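Local coordinates for protein fibrillarin-like rRNA/tRNA 2'-O-methyltransferase (PDB 1FBN) that probably transfers methyl groups from S-adenosyl-L-methionine to ribose 2'-hydroxyls of rRNA and tRNA, at sites chosen by a guide RNA, at residues S57-A62 with G86-H91; N139-V144 with K165-K170; E158-N163 with E198-G203. All coordinates share one frame; numbering follows the deposited sequence.

Contact 1: S57-A62 with G86-H91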
loop_
_atom_site.group_PDB
_atom_site.type_symbol
_atom_site.label_atom_id
_atom_site.label_comp_id
_atom_site.label_asym_id
_atom_site.label_seq_id
_atom_site.Cartn_x
_atom_site.Cartn_y
_atom_site.Cartn_z
ATOM N N SER A 57 -2.672 8.921 2.372
ATOM C CA SER A 57 -2.230 7.599 1.937
ATOM C C SER A 57 -0.800 7.628 1.399
ATOM O O SER A 57 -0.517 8.289 0.398
ATOM C CB SER A 57 -3.183 7.061 0.865
ATOM O OG SER A 57 -2.733 5.822 0.332
ATOM N N LYS A 58 0.092 6.887 2.052
ATOM C CA LYS A 58 1.493 6.828 1.644
ATOM C C LYS A 58 1.682 6.240 0.240
ATOM O O LYS A 58 2.634 6.594 -0.464
ATOM C CB LYS A 58 2.319 6.034 2.661
ATOM C CG LYS A 58 2.373 6.657 4.049
ATOM C CD LYS A 58 3.300 5.875 4.970
ATOM C CE LYS A 58 3.151 6.325 6.412
ATOM N NZ LYS A 58 1.771 6.050 6.918
ATOM N N LEU A 59 0.788 5.334 -0.156
ATOM C CA LEU A 59 0.861 4.723 -1.481
ATOM C C LEU A 59 0.504 5.776 -2.539
ATOM O O LEU A 59 1.161 5.864 -3.580
ATOM C CB LEU A 59 -0.068 3.507 -1.565
ATOM C CG LEU A 59 -0.047 2.708 -2.867
ATOM C CD1 LEU A 59 1.386 2.373 -3.265
ATOM C CD2 LEU A 59 -0.873 1.442 -2.705
ATOM N N ALA A 60 -0.511 6.595 -2.255
ATOM C CA ALA A 60 -0.902 7.668 -3.173
ATOM C C ALA A 60 0.247 8.673 -3.269
ATOM O O ALA A 60 0.557 9.172 -4.349
ATOM C CB ALA A 60 -2.161 8.363 -2.685
ATOM N N ALA A 61 0.883 8.951 -2.133
ATOM C CA ALA A 61 2.010 9.877 -2.069
ATOM C C ALA A 61 3.161 9.387 -2.946
ATOM O O ALA A 61 3.786 10.176 -3.656
ATOM C CB ALA A 61 2.477 10.039 -0.627
ATOM N N ALA A 62 3.423 8.079 -2.893
ATOM C CA ALA A 62 4.489 7.462 -3.674
ATOM C C ALA A 62 4.208 7.603 -5.164
ATOM O O ALA A 62 5.108 7.927 -5.939
ATOM C CB ALA A 62 4.650 5.995 -3.295
ATOM N N GLY A 86 -8.510 2.307 7.301
ATOM C CA GLY A 86 -9.189 1.928 6.073
ATOM C C GLY A 86 -8.840 2.696 4.811
ATOM O O GLY A 86 -9.198 2.257 3.720
ATOM N N THR A 87 -8.117 3.807 4.947
ATOM C CA THR A 87 -7.745 4.653 3.803
ATOM C C THR A 87 -7.064 3.922 2.649
ATOM O O THR A 87 -7.676 3.720 1.605
ATOM C CB THR A 87 -6.865 5.850 4.239
ATOM O OG1 THR A 87 -7.554 6.614 5.236
ATOM C CG2 THR A 87 -6.563 6.755 3.057
ATOM N N THR A 88 -5.805 3.528 2.828
ATOM C CA THR A 88 -5.090 2.829 1.764
ATOM C C THR A 88 -5.750 1.495 1.396
ATOM O O THR A 88 -5.907 1.193 0.213
ATOM C CB THR A 88 -3.592 2.649 2.095
ATOM O OG1 THR A 88 -3.005 3.938 2.318
ATOM C CG2 THR A 88 -2.857 1.969 0.944
ATOM N N PRO A 89 -6.163 0.688 2.400
ATOM C CA PRO A 89 -6.807 -0.593 2.084
ATOM C C PRO A 89 -8.036 -0.451 1.182
ATOM O O PRO A 89 -8.276 -1.295 0.331
ATOM C CB PRO A 89 -7.180 -1.126 3.463
ATOM C CG PRO A 89 -6.040 -0.662 4.299
ATOM C CD PRO A 89 -5.893 0.779 3.849
ATOM N N SER A 90 -8.805 0.623 1.343
ATOM C CA SER A 90 -9.989 0.804 0.505
ATOM C C SER A 90 -9.623 1.015 -0.967
ATOM O O SER A 90 -10.268 0.460 -1.859
ATOM C CB SER A 90 -10.862 1.952 1.020
ATOM O OG SER A 90 -10.202 3.199 0.937
ATOM N N HIS A 91 -8.570 1.790 -1.214
ATOM C CA HIS A 91 -8.120 2.060 -2.577
ATOM C C HIS A 91 -7.456 0.847 -3.209
ATOM O O HIS A 91 -7.603 0.610 -4.407
ATOM C CB HIS A 91 -7.181 3.269 -2.616
ATOM C CG HIS A 91 -7.889 4.585 -2.514
ATOM N ND1 HIS A 91 -7.940 5.318 -1.347
ATOM C CD2 HIS A 91 -8.571 5.302 -3.436
ATOM C CE1 HIS A 91 -8.621 6.431 -1.559
ATOM N NE2 HIS A 91 -9.014 6.446 -2.819
#

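Contact 2: N139-V144 with K165-K170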
loop_
_atom_site.group_PDB
_atom_site.type_symbol
_atom_site.label_atom_id
_atom_site.label_comp_id
_atom_site.label_asym_id
_atom_site.label_seq_id
_atom_site.Cartn_x
_atom_site.Cartn_y
_atom_site.Cartn_z
ATOM N N ASN A 139 -2.396 -20.662 7.610
ATOM C CA ASN A 139 -3.455 -21.552 7.130
ATOM C C ASN A 139 -4.651 -20.746 6.597
ATOM O O ASN A 139 -5.691 -21.318 6.261
ATOM C CB ASN A 139 -3.924 -22.516 8.230
ATOM C CG ASN A 139 -3.020 -23.738 8.380
ATOM O OD1 ASN A 139 -2.162 -24.007 7.540
ATOM N ND2 ASN A 139 -3.227 -24.492 9.450
ATOM N N ILE A 140 -4.503 -19.422 6.533
ATOM C CA ILE A 140 -5.565 -18.539 6.037
ATOM C C ILE A 140 -5.086 -17.788 4.797
ATOM O O ILE A 140 -5.786 -17.718 3.783
ATOM C CB ILE A 140 -5.973 -17.470 7.087
ATOM C CG1 ILE A 140 -6.318 -18.126 8.422
ATOM C CG2 ILE A 140 -7.169 -16.665 6.579
ATOM C CD1 ILE A 140 -6.562 -17.130 9.536
ATOM N N VAL A 141 -3.893 -17.208 4.904
ATOM C CA VAL A 141 -3.304 -16.438 3.820
ATOM C C VAL A 141 -2.650 -17.331 2.772
ATOM O O VAL A 141 -1.674 -18.027 3.049
ATOM C CB VAL A 141 -2.265 -15.406 4.355
ATOM C CG1 VAL A 141 -1.676 -14.585 3.210
ATOM C CG2 VAL A 141 -2.912 -14.484 5.376
ATOM N N GLU A 142 -3.218 -17.322 1.570
ATOM C CA GLU A 142 -2.682 -18.099 0.462
ATOM C C GLU A 142 -1.486 -17.343 -0.105
ATOM O O GLU A 142 -1.281 -16.176 0.230
ATOM C CB GLU A 142 -3.748 -18.268 -0.618
ATOM C CG GLU A 142 -5.067 -18.804 -0.075
ATOM C CD GLU A 142 -5.818 -19.677 -1.064
ATOM O OE1 GLU A 142 -5.256 -20.013 -2.133
ATOM O OE2 GLU A 142 -6.971 -20.050 -0.755
ATOM N N LYS A 143 -0.691 -17.995 -0.949
ATOM C CA LYS A 143 0.467 -17.329 -1.542
ATOM C C LYS A 143 0.029 -16.030 -2.225
ATOM O O LYS A 143 -0.953 -16.005 -2.970
ATOM C CB LYS A 143 1.193 -18.257 -2.519
ATOM C CG LYS A 143 2.115 -19.279 -1.842
ATOM C CD LYS A 143 3.205 -18.585 -1.027
ATOM C CE LYS A 143 4.406 -19.481 -0.736
ATOM N NZ LYS A 143 4.097 -20.623 0.167
ATOM N N VAL A 144 0.726 -14.942 -1.913
ATOM C CA VAL A 144 0.391 -13.634 -2.460
ATOM C C VAL A 144 1.335 -13.123 -3.542
ATOM O O VAL A 144 2.478 -13.565 -3.653
ATOM C CB VAL A 144 0.281 -12.565 -1.331
ATOM C CG1 VAL A 144 -0.752 -13.000 -0.286
ATOM C CG2 VAL A 144 1.634 -12.331 -0.677
ATOM N N LYS A 165 9.034 -14.838 2.984
ATOM C CA LYS A 165 9.428 -16.248 2.997
ATOM C C LYS A 165 8.180 -17.113 3.094
ATOM O O LYS A 165 8.036 -18.099 2.378
ATOM C CB LYS A 165 10.330 -16.562 4.197
ATOM C CG LYS A 165 11.743 -15.991 4.150
ATOM C CD LYS A 165 12.466 -16.340 5.455
ATOM C CE LYS A 165 13.845 -15.706 5.572
ATOM N NZ LYS A 165 14.822 -16.314 4.638
ATOM N N TRP A 166 7.272 -16.724 3.980
ATOM C CA TRP A 166 6.039 -17.462 4.184
ATOM C C TRP A 166 5.000 -17.356 3.076
ATOM O O TRP A 166 4.494 -18.377 2.610
ATOM C CB TRP A 166 5.384 -17.042 5.504
ATOM C CG TRP A 166 5.961 -17.718 6.699
ATOM C CD1 TRP A 166 6.989 -17.272 7.477
ATOM C CD2 TRP A 166 5.561 -18.984 7.246
ATOM N NE1 TRP A 166 7.258 -18.182 8.472
ATOM C CE2 TRP A 166 6.399 -19.244 8.354
ATOM C CE3 TRP A 166 4.578 -19.927 6.905
ATOM C CZ2 TRP A 166 6.287 -20.408 9.126
ATOM C CZ3 TRP A 166 4.466 -21.085 7.673
ATOM C CH2 TRP A 166 5.317 -21.313 8.770
ATOM N N PHE A 167 4.729 -16.133 2.620
ATOM C CA PHE A 167 3.675 -15.899 1.635
ATOM C C PHE A 167 3.978 -15.355 0.240
ATOM O O PHE A 167 3.171 -15.540 -0.671
ATOM C CB PHE A 167 2.614 -14.993 2.267
ATOM C CG PHE A 167 2.216 -15.408 3.649
ATOM C CD1 PHE A 167 1.510 -16.584 3.859
ATOM C CD2 PHE A 167 2.576 -14.641 4.747
ATOM C CE1 PHE A 167 1.171 -16.993 5.147
ATOM C CE2 PHE A 167 2.242 -15.039 6.037
ATOM C CZ PHE A 167 1.539 -16.218 6.238
ATOM N N LEU A 168 5.113 -14.692 0.052
ATOM C CA LEU A 168 5.399 -14.104 -1.251
ATOM C C LEU A 168 5.912 -15.045 -2.341
ATOM O O LEU A 168 6.922 -15.729 -2.172
ATOM C CB LEU A 168 6.322 -12.896 -1.091
ATOM C CG LEU A 168 6.394 -11.912 -2.258
ATOM C CD1 LEU A 168 4.995 -11.479 -2.683
ATOM C CD2 LEU A 168 7.220 -10.715 -1.838
ATOM N N LYS A 169 5.195 -15.063 -3.464
ATOM C CA LYS A 169 5.552 -15.884 -4.617
ATOM C C LYS A 169 6.896 -15.411 -5.140
ATOM O O LYS A 169 7.237 -14.239 -4.988
ATOM C CB LYS A 169 4.529 -15.697 -5.744
ATOM C CG LYS A 169 3.119 -16.153 -5.432
ATOM C CD LYS A 169 2.212 -15.892 -6.615
ATOM C CE LYS A 169 0.817 -16.417 -6.367
ATOM N NZ LYS A 169 -0.071 -16.090 -7.513
ATOM N N LYS A 170 7.659 -16.316 -5.751
ATOM C CA LYS A 170 8.953 -15.945 -6.326
ATOM C C LYS A 170 8.617 -15.069 -7.532
ATOM O O LYS A 170 7.785 -15.437 -8.360
ATOM C CB LYS A 170 9.738 -17.186 -6.767
ATOM C CG LYS A 170 11.194 -16.895 -7.119
ATOM C CD LYS A 170 11.538 -17.261 -8.561
ATOM C CE LYS A 170 11.507 -18.768 -8.792
ATOM N NZ LYS A 170 11.943 -19.131 -10.174
#

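Contact 3: E158-N163 with E198-G203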
loop_
_atom_site.group_PDB
_atom_site.type_symbol
_atom_site.label_atom_id
_atom_site.label_comp_id
_atom_site.label_asym_id
_atom_site.label_seq_id
_atom_site.Cartn_x
_atom_site.Cartn_y
_atom_site.Cartn_z
ATOM N N GLU A 158 12.817 -6.852 8.723
ATOM C CA GLU A 158 12.830 -8.295 8.965
ATOM C C GLU A 158 11.409 -8.853 8.915
ATOM O O GLU A 158 11.212 -10.006 8.538
ATOM C CB GLU A 158 13.508 -8.652 10.296
ATOM C CG GLU A 158 12.683 -8.352 11.539
ATOM C CD GLU A 158 13.117 -9.160 12.755
ATOM O OE1 GLU A 158 12.610 -10.292 12.925
ATOM O OE2 GLU A 158 13.954 -8.662 13.543
ATOM N N ILE A 159 10.424 -8.029 9.273
ATOM C CA ILE A 159 9.028 -8.459 9.228
ATOM C C ILE A 159 8.616 -8.711 7.775
ATOM O O ILE A 159 7.938 -9.695 7.490
ATOM C CB ILE A 159 8.057 -7.429 9.880
ATOM C CG1 ILE A 159 8.202 -7.441 11.405
ATOM C CG2 ILE A 159 6.607 -7.752 9.510
ATOM C CD1 ILE A 159 7.323 -6.418 12.101
ATOM N N LEU A 160 9.037 -7.833 6.862
ATOM C CA LEU A 160 8.706 -7.994 5.447
ATOM C C LEU A 160 9.360 -9.261 4.917
ATOM O O LEU A 160 8.740 -10.018 4.173
ATOM C CB LEU A 160 9.188 -6.794 4.621
ATOM C CG LEU A 160 8.876 -6.813 3.113
ATOM C CD1 LEU A 160 7.378 -6.670 2.879
ATOM C CD2 LEU A 160 9.613 -5.694 2.400
ATOM N N ILE A 161 10.608 -9.487 5.326
ATOM C CA ILE A 161 11.381 -10.654 4.900
ATOM C C ILE A 161 10.751 -11.934 5.422
ATOM O O ILE A 161 10.612 -12.907 4.685
ATOM C CB ILE A 161 12.855 -10.569 5.379
ATOM C CG1 ILE A 161 13.577 -9.429 4.656
ATOM C CG2 ILE A 161 13.580 -11.892 5.136
ATOM C CD1 ILE A 161 14.929 -9.093 5.243
ATOM N N LYS A 162 10.340 -11.911 6.685
ATOM C CA LYS A 162 9.713 -13.068 7.319
ATOM C C LYS A 162 8.400 -13.418 6.609
ATOM O O LYS A 162 8.134 -14.582 6.306
ATOM C CB LYS A 162 9.456 -12.772 8.798
ATOM C CG LYS A 162 9.298 -14.004 9.662
ATOM C CD LYS A 162 9.022 -13.639 11.117
ATOM C CE LYS A 162 10.111 -12.764 11.704
ATOM N NZ LYS A 162 9.817 -12.440 13.120
ATOM N N ASN A 163 7.600 -12.398 6.316
ATOM C CA ASN A 163 6.329 -12.598 5.636
ATOM C C ASN A 163 6.503 -12.983 4.170
ATOM O O ASN A 163 5.665 -13.685 3.608
ATOM C CB ASN A 163 5.452 -11.354 5.776
ATOM C CG ASN A 163 4.737 -11.300 7.115
ATOM O OD1 ASN A 163 3.584 -11.723 7.224
ATOM N ND2 ASN A 163 5.418 -10.795 8.141
ATOM N N GLU A 198 20.060 -2.349 2.208
ATOM C CA GLU A 198 20.997 -3.471 2.287
ATOM C C GLU A 198 20.373 -4.669 3.001
ATOM O O GLU A 198 20.555 -5.808 2.575
ATOM C CB GLU A 198 22.284 -3.053 3.009
ATOM C CG GLU A 198 23.078 -1.976 2.279
ATOM C CD GLU A 198 24.266 -1.452 3.077
ATOM O OE1 GLU A 198 24.195 -1.407 4.328
ATOM O OE2 GLU A 198 25.272 -1.068 2.443
ATOM N N ILE A 199 19.647 -4.408 4.086
ATOM C CA ILE A 199 18.984 -5.472 4.846
ATOM C C ILE A 199 17.964 -6.195 3.966
ATOM O O ILE A 199 17.905 -7.426 3.960
ATOM C CB ILE A 199 18.277 -4.918 6.115
ATOM C CG1 ILE A 199 19.323 -4.472 7.138
ATOM C CG2 ILE A 199 17.339 -5.967 6.715
ATOM C CD1 ILE A 199 18.738 -3.869 8.399
ATOM N N LEU A 200 17.176 -5.427 3.218
ATOM C CA LEU A 200 16.170 -6.001 2.330
ATOM C C LEU A 200 16.815 -6.829 1.222
ATOM O O LEU A 200 16.345 -7.924 0.912
ATOM C CB LEU A 200 15.296 -4.903 1.720
ATOM C CG LEU A 200 14.369 -4.167 2.693
ATOM C CD1 LEU A 200 13.678 -3.024 1.981
ATOM C CD2 LEU A 200 13.354 -5.138 3.284
ATOM N N GLU A 201 17.893 -6.308 0.636
ATOM C CA GLU A 201 18.596 -7.009 -0.437
ATOM C C GLU A 201 19.240 -8.291 0.076
ATOM O O GLU A 201 19.184 -9.327 -0.586
ATOM C CB GLU A 201 19.625 -6.093 -1.110
ATOM C CG GLU A 201 18.975 -4.923 -1.844
ATOM C CD GLU A 201 19.957 -4.047 -2.605
ATOM O OE1 GLU A 201 20.935 -3.560 -1.996
ATOM O OE2 GLU A 201 19.726 -3.823 -3.815
ATOM N N ALA A 202 19.811 -8.226 1.277
ATOM C CA ALA A 202 20.436 -9.388 1.901
ATOM C C ALA A 202 19.350 -10.416 2.236
ATOM O O ALA A 202 19.603 -11.622 2.249
ATOM C CB ALA A 202 21.171 -8.968 3.165
ATOM N N GLY A 203 18.135 -9.919 2.465
ATOM C CA GLY A 203 17.007 -10.771 2.796
ATOM C C GLY A 203 16.380 -11.511 1.627
ATOM O O GLY A 203 15.609 -12.449 1.836
#

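Contact 1: S57-A62 with G86-H91
Ser57 OG is gripped from several directions. Across the contact it meets Thr88 OG1 at 2.8 Å, a hydroxyl-to-hydroxyl hydrogen bond in which either partner could be the donor. On its own chain it takes a weak bond from Ala60 N, 3.5 Å from Ser57 OG though fairly straight at 164°, and Trp52 NE1 adds another weak one. Ser57 is thus the N-cap of helix 58-64: with OG anti to its backbone N (chi1 175°), the hydroxyl lies beside the carbonyl carbon, within reach of the first turn. The side chain is buried, so these partners take the place of solvent around the oxygen.

Thr88 sends its two branches to different neighbours. OG1 goes to the serine, while the methyl CG2 lies 4.1 Å from Leu59 CB, the leucine and threonine side chains crossing at about a right angle. Ser57 CB also meets the methyl CG2 of Thr87, 4.0 Å away.

Residues 86-91 take in the last residue of the glycine-rich loop that follows strand 77-81, the first strand of the Rossmann-like methyltransferase sheet, and the first turn of helix 87-95; Thr87 and Thr88 are predicted to bind S-adenosyl-L-methionine. Gly86, at the N-cap position, has a backbone conformation in which a CB would be jammed against the preceding carbonyl oxygen. Inside the new turn, Ser90 OG bonds Thr87 O at 2.7 Å and is also held by Arg50. His91 ND1 approaches the same oxygen weakly, while its ring stacks on Trp52. Lys58 contributes little here: its ammonium forms a salt bridge with Asp150, another residue predicted to bind the cofactor.

Contact 2: N139-V144 with K165-K170
Val144 bonds through both its backbone polar atoms to the chain leaving helix 156-167. Its N donates to Phe167 O at 2.8 Å, and its O accepts from Lys169 N at 3.1 Å, the latter bond nearly straight at 171°. Phe167 O also receives Lys143 CA in a CA-H...O contact of 3.4 Å. Lys143 bends at chi2 and chi4, its CD packing against that oxygen and its NZ making a weak bond to Trp166 O. Lys169 runs extended beyond CG, passing its CG 3.2 Å from Val144 O before its ammonium pairs with Asp145.

Farther in, the Phe167 ring is sandwiched. Val141 CG1 sits over one face in a CH-pi contact, 4.1 Å from the ring centroid and offset toward the rim; on the opposite face Trp166 CB lies over the centre. Val144 CG2 packs on Phe167 CB and lies 4.0 Å from Leu168 CD1.

Val144 and Leu168 form a single parallel bridge, both side chains on the same face, which pins the exit of the helix to the start of strand 144-149. It lies at the edge of a beta-alpha-beta crossover, strand 144-149, helix 156-167 and strand 172-179, the building unit of the Rossmann-like methyltransferase fold.

Contact 3: E158-N163 with E198-G203
Ile161 CD1 presses into the backbone of helix 189-203, and this is the tight part of the contact. The methyl lies 3.6 Å from Gly203 CA and also 3.6 Å from Ile199 O, with Ile161 CG2 approaching Gly203 O. Ile161 CG1 is anti to the carbonyl carbon (chi1 -68°), and the nearly extended chi2 of 169° carries CD1 on toward the other helix. Gly203 makes the approach possible: a CB there would stand only 2.2 Å from Ile161 CD1.

Deeper in, Leu160 CD2 and Leu200 CD2 touch at 3.9 Å, their side chains crossing at about a right angle. Both leucines are buried, and Leu160 goes on to pack against Ile147 and Glu149 of strand 144-149 and against Phe205.

The outer side is looser. Exposed Ile199 offers its CG2 to Ile161 CD1 at 4.2 Å, and Glu158 turns its carboxylate away, to a salt bridge with Lys162 on its own helix, 3.5 Å from OE1 to NZ; Lys162 NZ also bonds Asn132.

The axes of 158-163 and 198-203 run nearly parallel, 17° apart and 9.8 Å at closest approach, as expected of neighbours on one face of an alpha/beta sheet. The side chains that meet are apolar, and where they touch carbonyl oxygens they do so with methyls, without hydrogen bonds between the two segments, so the pairing depends on shape and burial.

In the fold
Contact 1 comes first along the chain and closes before the others open; contacts 2 and 3 then cross, their segments alternating and adjoining on helix 156-167. Contact 1 lies near the middle of the molecule, its centre about 22 Å from the centre of either of the others, which are about 15 Å apart. All three belong to the seven-stranded mixed sheet and its helices: contact 1 pairs helices 58-64 and 87-95 at the predicted cofactor site, contact 2 ties the end of helix 156-167 to the start of strand 144-149, and contact 3 sets that helix against helix 189-203. One methyltransferase domain thus carries the predicted cofactor-binding turn at its middle and this packing farther out.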